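Local structure of Atg5 (Kluyveromyces marxianus, 3VQI) at residues A[6-11]-A[258-263]; A[19-24]-A[31-36]; A[38-43]-A[53-58]; A[14-19]-A[42-47]. The protein takes part in autophagic vesicle formation and cytoplasm-to-vacuole transport, is joined to Atg12 in the autophagy-essential Atg12-Atg5 conjugate, and is required for nucleophagy. One frame throughout, in Å; residues are numbered along the deposited sequence.

Contact 1: residues A[6-11]-A[258-263]; sequences ELRERV and LYDIFA
Helix 255-262 of the ubiquitin-like UblB domain receives the N-terminal helix 6-12 here, with R8 meeting D260 and L7 and V11 meeting I261 and F262. The charged contact is a salt bridge between R8 NH2 and D260 OD2; the modelled separation of 2.4 Å is unusually short, so the pairing is surer than its exact length. The guanidinium and carboxylate planes are turned 67° apart, which rules out a coplanar, two-pronged pairing, and the backbone oxygen D260 O lies over one guanidinium face. R8 gets there with an arm extended from CG to NE. An alanine at R8 would probably leave the D260 carboxylate without its cationic mate from the N-terminal helix. The two helix segments are 10.1 Å apart at their closest, with 56° between their N-to-C directions, a spacing bridged by side chains. In this way a helix from the very start of the chain is docked on a ubiquitin fold formed near its end. The apolar half is sparse. V11 CG2 comes to the edge of the F262 ring, in its plane, 3.7 Å from F262 CE1, and the two side chains cross at about a right angle. L7 and I261 also meet through their side chains, though their exact spacing is doubtful. Nearby, R8 also touches R181 and M185 of helix 181-189, and the F262 side chain rests on I247 and L269 of the UblB strands.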
loop_
_atom_site.group_PDB
_atom_site.type_symbol
_atom_site.label_atom_id
_atom_site.label_comp_id
_atom_site.label_asym_id
_atom_site.label_seq_id
_atom_site.Cartn_x
_atom_site.Cartn_y
_atom_site.Cartn_z
ATOM N N GLU A 6 -17.727 8.220 -10.144
ATOM C CA GLU A 6 -16.904 7.650 -11.200
ATOM C C GLU A 6 -15.483 7.380 -10.712
ATOM O O GLU A 6 -15.025 6.235 -10.705
ATOM C CB GLU A 6 -16.878 8.599 -12.397
ATOM N N LEU A 7 -14.794 8.445 -10.305
ATOM C CA LEU A 7 -13.423 8.349 -9.816
ATOM C C LEU A 7 -13.238 7.244 -8.790
ATOM O O LEU A 7 -12.474 6.304 -9.010
ATOM C CB LEU A 7 -12.985 9.676 -9.196
ATOM C CG LEU A 7 -12.776 10.832 -10.168
ATOM C CD1 LEU A 7 -12.392 12.081 -9.394
ATOM C CD2 LEU A 7 -11.695 10.460 -11.179
ATOM N N ARG A 8 -13.943 7.362 -7.670
ATOM C CA ARG A 8 -13.839 6.384 -6.601
ATOM C C ARG A 8 -13.854 4.941 -7.090
ATOM O O ARG A 8 -13.291 4.054 -6.450
ATOM C CB ARG A 8 -14.951 6.611 -5.584
ATOM C CG ARG A 8 -14.845 7.945 -4.902
ATOM C CD ARG A 8 -15.924 8.102 -3.875
ATOM N NE ARG A 8 -15.903 9.446 -3.321
ATOM C CZ ARG A 8 -16.772 9.894 -2.424
ATOM N NH1 ARG A 8 -17.737 9.103 -1.972
ATOM N NH2 ARG A 8 -16.679 11.142 -1.989
ATOM N N GLU A 9 -14.495 4.702 -8.226
ATOM C CA GLU A 9 -14.540 3.355 -8.778
ATOM C C GLU A 9 -13.206 3.011 -9.424
ATOM O O GLU A 9 -12.617 1.972 -9.126
ATOM C CB GLU A 9 -15.661 3.254 -9.807
ATOM C CG GLU A 9 -16.834 2.403 -9.354
ATOM C CD GLU A 9 -16.787 1.015 -9.944
ATOM O OE1 GLU A 9 -16.552 0.045 -9.184
ATOM O OE2 GLU A 9 -16.976 0.905 -11.175
ATOM N N ARG A 10 -12.731 3.889 -10.307
ATOM C CA ARG A 10 -11.455 3.684 -10.985
ATOM C C ARG A 10 -10.351 3.409 -9.970
ATOM O O ARG A 10 -9.514 2.528 -10.177
ATOM C CB ARG A 10 -11.079 4.917 -11.809
ATOM C CG ARG A 10 -11.875 5.100 -13.080
ATOM C CD ARG A 10 -12.473 6.489 -13.144
ATOM N NE ARG A 10 -13.111 6.735 -14.431
ATOM C CZ ARG A 10 -13.879 7.787 -14.693
ATOM N NH1 ARG A 10 -14.107 8.693 -13.749
ATOM N NH2 ARG A 10 -14.422 7.931 -15.897
ATOM N N VAL A 11 -10.352 4.177 -8.882
ATOM C CA VAL A 11 -9.358 4.032 -7.831
ATOM C C VAL A 11 -9.446 2.649 -7.182
ATOM O O VAL A 11 -8.454 1.922 -7.095
ATOM C CB VAL A 11 -9.534 5.131 -6.762
ATOM C CG1 VAL A 11 -8.628 4.871 -5.583
ATOM C CG2 VAL A 11 -9.211 6.490 -7.368
ATOM N N LEU A 258 -8.934 15.632 -1.476
ATOM C CA LEU A 258 -8.054 14.588 -1.985
ATOM C C LEU A 258 -8.141 13.357 -1.088
ATOM O O LEU A 258 -7.962 12.234 -1.549
ATOM C CB LEU A 258 -6.614 15.097 -2.043
ATOM C CG LEU A 258 -6.348 16.179 -3.090
ATOM C CD1 LEU A 258 -4.982 16.799 -2.872
ATOM C CD2 LEU A 258 -6.455 15.573 -4.477
ATOM N N TYR A 259 -8.431 13.577 0.192
ATOM C CA TYR A 259 -8.546 12.480 1.141
ATOM C C TYR A 259 -9.853 11.721 0.950
ATOM O O TYR A 259 -9.867 10.491 0.888
ATOM C CB TYR A 259 -8.497 12.988 2.584
ATOM C CG TYR A 259 -8.615 11.860 3.579
ATOM C CD1 TYR A 259 -7.480 11.220 4.078
ATOM C CD2 TYR A 259 -9.863 11.361 3.948
ATOM C CE1 TYR A 259 -7.582 10.106 4.912
ATOM C CE2 TYR A 259 -9.976 10.245 4.780
ATOM C CZ TYR A 259 -8.833 9.626 5.255
ATOM O OH TYR A 259 -8.944 8.516 6.057
ATOM N N ASP A 260 -10.949 12.468 0.875
ATOM C CA ASP A 260 -12.281 11.892 0.716
ATOM C C ASP A 260 -12.394 10.991 -0.518
ATOM O O ASP A 260 -13.215 10.075 -0.555
ATOM C CB ASP A 260 -13.317 13.020 0.638
ATOM C CG ASP A 260 -14.740 12.507 0.688
ATOM O OD1 ASP A 260 -15.218 12.176 1.794
ATOM O OD2 ASP A 260 -15.373 12.428 -0.383
ATOM N N ILE A 261 -11.562 11.248 -1.520
ATOM C CA ILE A 261 -11.594 10.466 -2.750
ATOM C C ILE A 261 -10.393 9.544 -3.009
ATOM O O ILE A 261 -10.541 8.515 -3.673
ATOM C CB ILE A 261 -11.740 11.397 -3.981
ATOM C CG1 ILE A 261 -11.329 10.654 -5.257
ATOM C CG2 ILE A 261 -10.893 12.644 -3.792
ATOM C CD1 ILE A 261 -11.247 11.517 -6.483
ATOM N N PHE A 262 -9.219 9.895 -2.484
ATOM C CA PHE A 262 -8.019 9.107 -2.752
ATOM C C PHE A 262 -7.334 8.343 -1.627
ATOM O O PHE A 262 -6.294 7.725 -1.858
ATOM C CB PHE A 262 -6.978 9.994 -3.429
ATOM C CG PHE A 262 -7.389 10.494 -4.779
ATOM C CD1 PHE A 262 -7.955 9.629 -5.710
ATOM C CD2 PHE A 262 -7.160 11.820 -5.144
ATOM C CE1 PHE A 262 -8.283 10.079 -6.993
ATOM C CE2 PHE A 262 -7.483 12.278 -6.422
ATOM C CZ PHE A 262 -8.045 11.407 -7.350
ATOM N N ALA A 263 -7.885 8.383 -0.420
ATOM C CA ALA A 263 -7.284 7.656 0.692
ATOM C C ALA A 263 -7.146 6.188 0.296
ATOM O O ALA A 263 -8.008 5.638 -0.394
ATOM C CB ALA A 263 -8.143 7.781 1.934
#

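Contact 2: residues A[19-24]-A[31-36]; sequences EVVVSD and TTLADK
The flat group that matters between V21, V22 and K36 is the backbone carbonyl of K36, since neither segment has an aromatic ring. V22 N approaches K36 O in the carbonyl plane and donates a hydrogen bond of 3.1 Å, with 157° at the hydrogen. V21 CG1 lies well off that plane over one face, 3.5 Å from K36 O, and V22 CG2 lies off it on the other, 3.8 Å from the same oxygen. V21 CA, close to the plane, adds a CA-H...O contact of 3.3 Å to K36 O. One oxygen therefore takes a conventional bond and a weaker C-H contact while two valine methyls flank it. The remaining contact is apolar. K36 CG falls between the backbone N and the carbonyl carbon (chi1 64°), which sets it 3.8 Å from V21 CG1; beyond CG the chain is extended, and CD and CE continue past the same methyl. The two side chains cross obliquely. L33 CD1 reaches V21 CG1 at 4.1 Å, a lighter touch from an exposed residue. The ammonium of K36 is not in contact with D24, although K36 NZ is 4.8 Å from D24 OD1 and some electrostatic attraction is likely. V20 pairs with C38 in the antiparallel ladder, so the V22-K36 bond follows on from that pairing, at the residue just ahead of strand 37-43. Strand 114-121 bonds to V21 along the other edge of strand 15-22, through L117 and L119, while helix 48-59 offers L59 to V22 and V55 to V20.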
loop_
_atom_site.group_PDB
_atom_site.type_symbol
_atom_site.label_atom_id
_atom_site.label_comp_id
_atom_site.label_asym_id
_atom_site.label_seq_id
_atom_site.Cartn_x
_atom_site.Cartn_y
_atom_site.Cartn_z
ATOM N N GLU A 19 6.134 -7.357 -13.170
ATOM C CA GLU A 19 6.939 -8.479 -13.620
ATOM C C GLU A 19 7.804 -8.948 -12.457
ATOM O O GLU A 19 8.632 -8.200 -11.930
ATOM C CB GLU A 19 7.821 -8.116 -14.808
ATOM C CG GLU A 19 8.684 -9.303 -15.250
ATOM C CD GLU A 19 9.201 -9.188 -16.679
ATOM O OE1 GLU A 19 9.854 -10.154 -17.150
ATOM O OE2 GLU A 19 8.955 -8.141 -17.329
ATOM N N VAL A 20 7.588 -10.190 -12.052
ATOM C CA VAL A 20 8.323 -10.774 -10.947
ATOM C C VAL A 20 9.339 -11.783 -11.468
ATOM O O VAL A 20 8.976 -12.801 -12.061
ATOM C CB VAL A 20 7.358 -11.479 -9.968
ATOM C CG1 VAL A 20 8.129 -12.051 -8.797
ATOM C CG2 VAL A 20 6.304 -10.490 -9.492
ATOM N N VAL A 21 10.616 -11.492 -11.241
ATOM C CA VAL A 21 11.690 -12.367 -11.688
ATOM C C VAL A 21 12.467 -12.882 -10.486
ATOM O O VAL A 21 12.739 -12.122 -9.559
ATOM C CB VAL A 21 12.690 -11.605 -12.589
ATOM C CG1 VAL A 21 13.651 -12.596 -13.232
ATOM C CG2 VAL A 21 11.942 -10.759 -13.635
ATOM N N VAL A 22 12.830 -14.162 -10.493
ATOM C CA VAL A 22 13.600 -14.695 -9.376
ATOM C C VAL A 22 14.935 -13.957 -9.313
ATOM O O VAL A 22 15.494 -13.603 -10.348
ATOM C CB VAL A 22 13.882 -16.186 -9.535
ATOM C CG1 VAL A 22 14.677 -16.678 -8.337
ATOM C CG2 VAL A 22 12.574 -16.949 -9.658
ATOM N N SER A 23 15.435 -13.704 -8.106
ATOM C CA SER A 23 16.696 -12.987 -7.972
ATOM C C SER A 23 17.857 -13.915 -8.292
ATOM O O SER A 23 17.777 -15.129 -8.080
ATOM C CB SER A 23 16.860 -12.419 -6.562
ATOM O OG SER A 23 17.139 -13.437 -5.619
ATOM N N ASP A 24 18.935 -13.331 -8.806
ATOM C CA ASP A 24 20.121 -14.096 -9.177
ATOM C C ASP A 24 20.595 -14.984 -8.039
ATOM O O ASP A 24 20.970 -16.133 -8.250
ATOM C CB ASP A 24 21.242 -13.144 -9.599
ATOM C CG ASP A 24 20.766 -12.085 -10.588
ATOM O OD1 ASP A 24 20.143 -12.447 -11.609
ATOM O OD2 ASP A 24 21.021 -10.885 -10.344
ATOM N N THR A 31 19.011 -20.491 -16.183
ATOM C CA THR A 31 17.699 -20.885 -16.679
ATOM C C THR A 31 17.152 -19.666 -17.402
ATOM O O THR A 31 17.434 -18.532 -17.014
ATOM C CB THR A 31 16.751 -21.297 -15.548
ATOM O OG1 THR A 31 16.977 -20.464 -14.407
ATOM C CG2 THR A 31 16.979 -22.756 -15.181
ATOM N N THR A 32 16.389 -19.912 -18.462
ATOM C CA THR A 32 15.823 -18.849 -19.290
ATOM C C THR A 32 15.022 -17.809 -18.521
ATOM O O THR A 32 14.355 -18.124 -17.534
ATOM C CB THR A 32 14.915 -19.437 -20.401
ATOM O OG1 THR A 32 15.678 -20.341 -21.206
ATOM C CG2 THR A 32 14.359 -18.329 -21.289
ATOM N N LEU A 33 15.094 -16.567 -18.990
ATOM C CA LEU A 33 14.368 -15.469 -18.370
ATOM C C LEU A 33 12.873 -15.784 -18.346
ATOM O O LEU A 33 12.207 -15.609 -17.327
ATOM C CB LEU A 33 14.610 -14.168 -19.143
ATOM C CG LEU A 33 13.730 -12.975 -18.758
ATOM C CD1 LEU A 33 13.903 -12.686 -17.282
ATOM C CD2 LEU A 33 14.093 -11.752 -19.592
ATOM N N ALA A 34 12.352 -16.254 -19.472
ATOM C CA ALA A 34 10.941 -16.581 -19.557
ATOM C C ALA A 34 10.543 -17.527 -18.435
ATOM O O ALA A 34 9.497 -17.353 -17.811
ATOM C CB ALA A 34 10.629 -17.209 -20.908
ATOM N N ASP A 35 11.380 -18.520 -18.170
ATOM C CA ASP A 35 11.091 -19.495 -17.125
ATOM C C ASP A 35 11.138 -18.965 -15.688
ATOM O O ASP A 35 10.436 -19.474 -14.812
ATOM C CB ASP A 35 12.047 -20.687 -17.246
ATOM C CG ASP A 35 11.563 -21.732 -18.237
ATOM O OD1 ASP A 35 11.376 -21.394 -19.429
ATOM O OD2 ASP A 35 11.371 -22.897 -17.820
ATOM N N LYS A 36 11.964 -17.952 -15.442
ATOM C CA LYS A 36 12.098 -17.395 -14.099
ATOM C C LYS A 36 11.291 -16.111 -13.920
ATOM O O LYS A 36 11.517 -15.342 -12.989
ATOM C CB LYS A 36 13.577 -17.139 -13.785
ATOM C CG LYS A 36 14.232 -16.092 -14.666
ATOM C CD LYS A 36 15.702 -15.941 -14.326
ATOM C CE LYS A 36 16.393 -14.959 -15.268
ATOM N NZ LYS A 36 17.859 -14.888 -15.003
#

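Contact 3: residues A[38-43]-A[53-58]; sequences CHIVML and PTVVRK. With SO4 (sulfate ion), chain G.
I40 and V55 make the closest apolar contact between strand 38-43 and helix 53-58, with I40 CD1 3.6 Å from V55 CG2 and the two side chains crossing at about a right angle. A chi1 of 62° puts I40 CG1 between the backbone N and the carbonyl carbon, and chi2 (-177°) extends CD1 onward to the valine. C38 SG touches the same V55 methyl more distantly, at 4.5 Å. The aliphatic part of K58 supplies the rest: its CD lies 3.9 Å from C38 CB, and its CE 4.1 Å from I40 CG2. The polar contacts lie along the edge of the strand, where the backbone N and ring of H39, whose side chain turns from the helix, bind a sulfate ion, probably from the crystallisation liquor. H39 N donates to sulfate O3 at 2.9 Å, and H39 ND1 to sulfate O1 at 2.7 Å, with the sulfur in the plane of the imidazole at its edge. Strand and helix segments lie 9.9 Å apart and run nearly antiparallel, at 156°. V55 also meets V20 and L119, which places helix 48-59 across one face of the sheet, as in the beta-grasp (ubiquitin) fold of the UblA domain.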
loop_
_atom_site.group_PDB
_atom_site.type_symbol
_atom_site.label_atom_id
_atom_site.label_comp_id
_atom_site.label_asym_id
_atom_site.label_seq_id
_atom_site.Cartn_x
_atom_site.Cartn_y
_atom_site.Cartn_z
ATOM N N CYS A 38 7.212 -14.076 -14.449
ATOM C CA CYS A 38 5.765 -14.226 -14.444
ATOM C C CYS A 38 5.199 -12.827 -14.288
ATOM O O CYS A 38 5.703 -12.030 -13.506
ATOM C CB CYS A 38 5.294 -15.142 -13.304
ATOM S SG CYS A 38 5.287 -14.429 -11.651
ATOM N N HIS A 39 4.176 -12.512 -15.069
ATOM C CA HIS A 39 3.562 -11.197 -14.995
ATOM C C HIS A 39 2.212 -11.349 -14.331
ATOM O O HIS A 39 1.438 -12.241 -14.666
ATOM C CB HIS A 39 3.394 -10.601 -16.395
ATOM C CG HIS A 39 4.610 -10.748 -17.252
ATOM N ND1 HIS A 39 4.961 -11.945 -17.841
ATOM C CD2 HIS A 39 5.592 -9.871 -17.567
ATOM C CE1 HIS A 39 6.108 -11.799 -18.481
ATOM N NE2 HIS A 39 6.513 -10.550 -18.331
ATOM N N ILE A 40 1.936 -10.487 -13.369
ATOM C CA ILE A 40 0.667 -10.551 -12.690
ATOM C C ILE A 40 0.151 -9.150 -12.506
ATOM O O ILE A 40 0.927 -8.218 -12.299
ATOM C CB ILE A 40 0.811 -11.229 -11.340
ATOM C CG1 ILE A 40 1.737 -10.418 -10.452
ATOM C CG2 ILE A 40 1.389 -12.625 -11.530
ATOM C CD1 ILE A 40 1.972 -11.073 -9.118
ATOM N N VAL A 41 -1.158 -8.992 -12.621
ATOM C CA VAL A 41 -1.748 -7.684 -12.434
ATOM C C VAL A 41 -2.030 -7.597 -10.942
ATOM O O VAL A 41 -2.572 -8.540 -10.362
ATOM C CB VAL A 41 -3.057 -7.539 -13.242
ATOM C CG1 VAL A 41 -3.638 -6.145 -13.051
ATOM C CG2 VAL A 41 -2.785 -7.780 -14.718
ATOM N N MET A 42 -1.625 -6.497 -10.312
ATOM C CA MET A 42 -1.855 -6.311 -8.882
ATOM C C MET A 42 -2.770 -5.123 -8.635
ATOM O O MET A 42 -2.734 -4.125 -9.365
ATOM C CB MET A 42 -0.547 -6.058 -8.139
ATOM C CG MET A 42 0.384 -7.245 -8.037
ATOM S SD MET A 42 1.846 -6.797 -7.098
ATOM C CE MET A 42 2.829 -8.313 -7.262
ATOM N N LEU A 43 -3.599 -5.229 -7.608
ATOM C CA LEU A 43 -4.481 -4.133 -7.285
ATOM C C LEU A 43 -3.651 -3.075 -6.571
ATOM O O LEU A 43 -2.824 -3.402 -5.730
ATOM C CB LEU A 43 -5.612 -4.626 -6.398
ATOM C CG LEU A 43 -6.610 -5.497 -7.160
ATOM C CD1 LEU A 43 -7.554 -6.170 -6.184
ATOM C CD2 LEU A 43 -7.369 -4.640 -8.164
ATOM N N PRO A 53 2.581 -15.869 -2.017
ATOM C CA PRO A 53 2.475 -17.303 -2.331
ATOM C C PRO A 53 2.188 -17.671 -3.783
ATOM O O PRO A 53 2.631 -18.708 -4.270
ATOM C CB PRO A 53 1.377 -17.797 -1.379
ATOM C CG PRO A 53 0.646 -16.553 -0.979
ATOM C CD PRO A 53 1.735 -15.533 -0.862
ATOM N N THR A 54 1.431 -16.829 -4.468
ATOM C CA THR A 54 1.101 -17.078 -5.864
ATOM C C THR A 54 2.391 -16.980 -6.662
ATOM O O THR A 54 2.691 -17.838 -7.493
ATOM C CB THR A 54 0.119 -16.022 -6.387
ATOM O OG1 THR A 54 -0.971 -15.900 -5.469
ATOM C CG2 THR A 54 -0.397 -16.396 -7.772
ATOM N N VAL A 55 3.152 -15.923 -6.403
ATOM C CA VAL A 55 4.414 -15.715 -7.096
ATOM C C VAL A 55 5.376 -16.849 -6.770
ATOM O O VAL A 55 6.046 -17.383 -7.654
ATOM C CB VAL A 55 5.004 -14.356 -6.724
ATOM C CG1 VAL A 55 6.460 -14.258 -7.129
ATOM C CG2 VAL A 55 4.221 -13.294 -7.435
ATOM N N VAL A 56 5.426 -17.249 -5.508
ATOM C CA VAL A 56 6.306 -18.337 -5.139
ATOM C C VAL A 56 5.910 -19.604 -5.893
ATOM O O VAL A 56 6.761 -20.281 -6.455
ATOM C CB VAL A 56 6.271 -18.586 -3.629
ATOM C CG1 VAL A 56 6.900 -19.928 -3.309
ATOM C CG2 VAL A 56 7.026 -17.463 -2.912
ATOM N N ARG A 57 4.615 -19.906 -5.919
ATOM C CA ARG A 57 4.100 -21.089 -6.611
ATOM C C ARG A 57 4.524 -21.096 -8.082
ATOM O O ARG A 57 5.139 -22.044 -8.559
ATOM C CB ARG A 57 2.562 -21.119 -6.539
ATOM C CG ARG A 57 1.903 -22.454 -6.969
ATOM C CD ARG A 57 0.539 -22.288 -7.697
ATOM N NE ARG A 57 -0.271 -21.137 -7.269
ATOM C CZ ARG A 57 -0.638 -20.882 -6.014
ATOM N NH1 ARG A 57 -0.275 -21.688 -5.031
ATOM N NH2 ARG A 57 -1.375 -19.816 -5.739
ATOM N N LYS A 58 4.196 -20.031 -8.800
ATOM C CA LYS A 58 4.522 -19.962 -10.216
ATOM C C LYS A 58 5.993 -20.133 -10.551
ATOM O O LYS A 58 6.325 -20.586 -11.650
ATOM C CB LYS A 58 4.063 -18.639 -10.822
ATOM C CG LYS A 58 2.575 -18.475 -10.993
ATOM C CD LYS A 58 2.295 -17.305 -11.933
ATOM C CE LYS A 58 0.912 -16.702 -11.711
ATOM N NZ LYS A 58 -0.075 -17.086 -12.758
HETATM S S SO4 G . 3.444 -15.382 -17.347
HETATM O O1 SO4 G . 4.673 -14.642 -17.690
HETATM O O2 SO4 G . 3.787 -16.760 -16.939
HETATM O O3 SO4 G . 2.746 -14.712 -16.233
HETATM O O4 SO4 G . 2.568 -15.411 -18.533
#

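Contact 4: residues A[14-19]-A[42-47]; sequences GTINVE and MLRDAY
I16 and M42 form a hydrogen-bonded antiparallel pair joining the first two strands of the UblA ubiquitin fold. I16 N donates to M42 O, and M42 N to I16 O, each at 3.1 Å; the second bond is the straighter, 177° at the hydrogen against 141°. The dense side is the face that carries I16, V18 and M42. There the extended M42 chain crosses V18 at about a right angle, with M42 SD 3.7 Å from V18 CG2 and M42 CE 3.8 Å from V18 CG1. R44, just beyond the strand, joins this layer: R44 NE lies 3.5 Å from I16 CG2, and the two side chains also cross at about a right angle. The far end of R44 makes a salt bridge with D94, while F93 and W115 lie against I16. An alanine at R44 would probably leave D94 without its charged mate and open a gap beside I16 CG2. The other face is thinner. T15 and L43, a non-hydrogen-bonded pair with CA atoms 4.8 Å apart, barely meet through their side chains: L43 CD2 packs instead on the backbone, 3.7 Å from G14 O, and T15 is solvent-exposed. Where the strands end, a water lies between the segments, accepting from D45 N and within hydrogen-bonding distance of G14 O. G14 O also receives the R44 amide, R44 N to G14 O 2.9 Å, with the donor 47° out of the carbonyl plane.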
loop_
_atom_site.group_PDB
_atom_site.type_symbol
_atom_site.label_atom_id
_atom_site.label_comp_id
_atom_site.label_asym_id
_atom_site.label_seq_id
_atom_site.Cartn_x
_atom_site.Cartn_y
_atom_site.Cartn_z
ATOM N N GLY A 14 -8.075 0.284 -9.277
ATOM C CA GLY A 14 -6.740 0.640 -9.740
ATOM C C GLY A 14 -5.831 -0.563 -9.933
ATOM O O GLY A 14 -5.719 -1.430 -9.067
ATOM N N THR A 15 -5.162 -0.607 -11.075
ATOM C CA THR A 15 -4.293 -1.721 -11.388
ATOM C C THR A 15 -2.880 -1.297 -11.795
ATOM O O THR A 15 -2.660 -0.148 -12.160
ATOM C CB THR A 15 -4.948 -2.560 -12.516
ATOM O OG1 THR A 15 -5.288 -3.845 -11.999
ATOM C CG2 THR A 15 -4.022 -2.723 -13.720
ATOM N N ILE A 16 -1.926 -2.224 -11.698
ATOM C CA ILE A 16 -0.544 -1.976 -12.124
ATOM C C ILE A 16 0.053 -3.295 -12.614
ATOM O O ILE A 16 -0.144 -4.338 -11.993
ATOM C CB ILE A 16 0.371 -1.386 -10.991
ATOM C CG1 ILE A 16 0.273 -2.233 -9.723
ATOM C CG2 ILE A 16 -0.014 0.063 -10.689
ATOM C CD1 ILE A 16 1.104 -1.704 -8.574
ATOM N N ASN A 17 0.754 -3.245 -13.747
ATOM C CA ASN A 17 1.388 -4.432 -14.329
ATOM C C ASN A 17 2.682 -4.713 -13.584
ATOM O O ASN A 17 3.494 -3.812 -13.382
ATOM C CB ASN A 17 1.687 -4.209 -15.814
ATOM C CG ASN A 17 0.428 -4.114 -16.655
ATOM O OD1 ASN A 17 -0.399 -5.025 -16.649
ATOM N ND2 ASN A 17 0.278 -3.009 -17.386
ATOM N N VAL A 18 2.886 -5.963 -13.194
ATOM C CA VAL A 18 4.067 -6.312 -12.424
ATOM C C VAL A 18 4.830 -7.516 -12.958
ATOM O O VAL A 18 4.245 -8.576 -13.175
ATOM C CB VAL A 18 3.667 -6.612 -10.948
ATOM C CG1 VAL A 18 4.874 -7.063 -10.150
ATOM C CG2 VAL A 18 3.026 -5.391 -10.324
ATOM N N GLU A 19 6.134 -7.357 -13.170
ATOM C CA GLU A 19 6.939 -8.479 -13.620
ATOM C C GLU A 19 7.804 -8.948 -12.457
ATOM O O GLU A 19 8.632 -8.200 -11.930
ATOM C CB GLU A 19 7.821 -8.116 -14.808
ATOM C CG GLU A 19 8.684 -9.303 -15.250
ATOM C CD GLU A 19 9.201 -9.188 -16.679
ATOM O OE1 GLU A 19 9.854 -10.154 -17.150
ATOM O OE2 GLU A 19 8.955 -8.141 -17.329
ATOM N N MET A 42 -1.625 -6.497 -10.312
ATOM C CA MET A 42 -1.855 -6.311 -8.882
ATOM C C MET A 42 -2.770 -5.123 -8.635
ATOM O O MET A 42 -2.734 -4.125 -9.365
ATOM C CB MET A 42 -0.547 -6.058 -8.139
ATOM C CG MET A 42 0.384 -7.245 -8.037
ATOM S SD MET A 42 1.846 -6.797 -7.098
ATOM C CE MET A 42 2.829 -8.313 -7.262
ATOM N N LEU A 43 -3.599 -5.229 -7.608
ATOM C CA LEU A 43 -4.481 -4.133 -7.285
ATOM C C LEU A 43 -3.651 -3.075 -6.571
ATOM O O LEU A 43 -2.824 -3.402 -5.730
ATOM C CB LEU A 43 -5.612 -4.626 -6.398
ATOM C CG LEU A 43 -6.610 -5.497 -7.160
ATOM C CD1 LEU A 43 -7.554 -6.170 -6.184
ATOM C CD2 LEU A 43 -7.369 -4.640 -8.164
ATOM N N ARG A 44 -3.854 -1.811 -6.929
ATOM C CA ARG A 44 -3.118 -0.726 -6.307
ATOM C C ARG A 44 -3.382 -0.682 -4.817
ATOM O O ARG A 44 -2.473 -0.480 -4.022
ATOM C CB ARG A 44 -3.496 0.612 -6.945
ATOM C CG ARG A 44 -2.680 0.930 -8.190
ATOM C CD ARG A 44 -3.131 2.195 -8.910
ATOM N NE ARG A 44 -1.987 2.785 -9.593
ATOM C CZ ARG A 44 -1.080 3.546 -8.984
ATOM N NH1 ARG A 44 -1.205 3.823 -7.688
ATOM N NH2 ARG A 44 -0.023 3.979 -9.657
ATOM N N ASP A 45 -4.633 -0.879 -4.439
ATOM C CA ASP A 45 -4.988 -0.855 -3.039
ATOM C C ASP A 45 -5.140 -2.258 -2.499
ATOM O O ASP A 45 -6.241 -2.714 -2.185
ATOM C CB ASP A 45 -6.267 -0.053 -2.833
ATOM C CG ASP A 45 -6.005 1.270 -2.153
ATOM O OD1 ASP A 45 -5.408 1.255 -1.058
ATOM O OD2 ASP A 45 -6.387 2.320 -2.708
ATOM N N ALA A 46 -4.005 -2.931 -2.402
ATOM C CA ALA A 46 -3.903 -4.289 -1.897
ATOM C C ALA A 46 -2.501 -4.322 -1.323
ATOM O O ALA A 46 -1.793 -3.318 -1.367
ATOM C CB ALA A 46 -4.023 -5.279 -3.035
ATOM N N TYR A 47 -2.089 -5.464 -0.793
ATOM C CA TYR A 47 -0.753 -5.576 -0.232
ATOM C C TYR A 47 0.092 -6.573 -1.019
ATOM O O TYR A 47 -0.417 -7.623 -1.431
ATOM C CB TYR A 47 -0.846 -6.002 1.229
ATOM C CG TYR A 47 -1.291 -4.891 2.141
ATOM C CD1 TYR A 47 -0.428 -3.849 2.461
ATOM C CD2 TYR A 47 -2.568 -4.889 2.704
ATOM C CE1 TYR A 47 -0.814 -2.830 3.323
ATOM C CE2 TYR A 47 -2.969 -3.871 3.574
ATOM C CZ TYR A 47 -2.082 -2.844 3.879
ATOM O OH TYR A 47 -2.447 -1.848 4.742
HETATM O O HOH W 1 -6.923 -0.988 -6.559
#

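How the contacts relate
Contacts 2, 3 and 4 share one sheet, and contact 1 stands apart from it. Strand 15-22 serves contacts 2 and 4, whose centres are 20 Å apart; strand 37-43 serves contacts 3 and 4, at 11 Å. Between them the ladder continues through a probable hydrogen bond from I40 N to V18 O at 3.0 Å, and E19 of contacts 2 and 4 packs beside H39, the sulfate-holding residue of contact 3. Contact 1, centred 16 Å from contact 4 and 35 Å from contact 2, encloses the other three along the chain. Q245 links its surroundings to contact 4, bonding both F262 O and the D45 carboxylate.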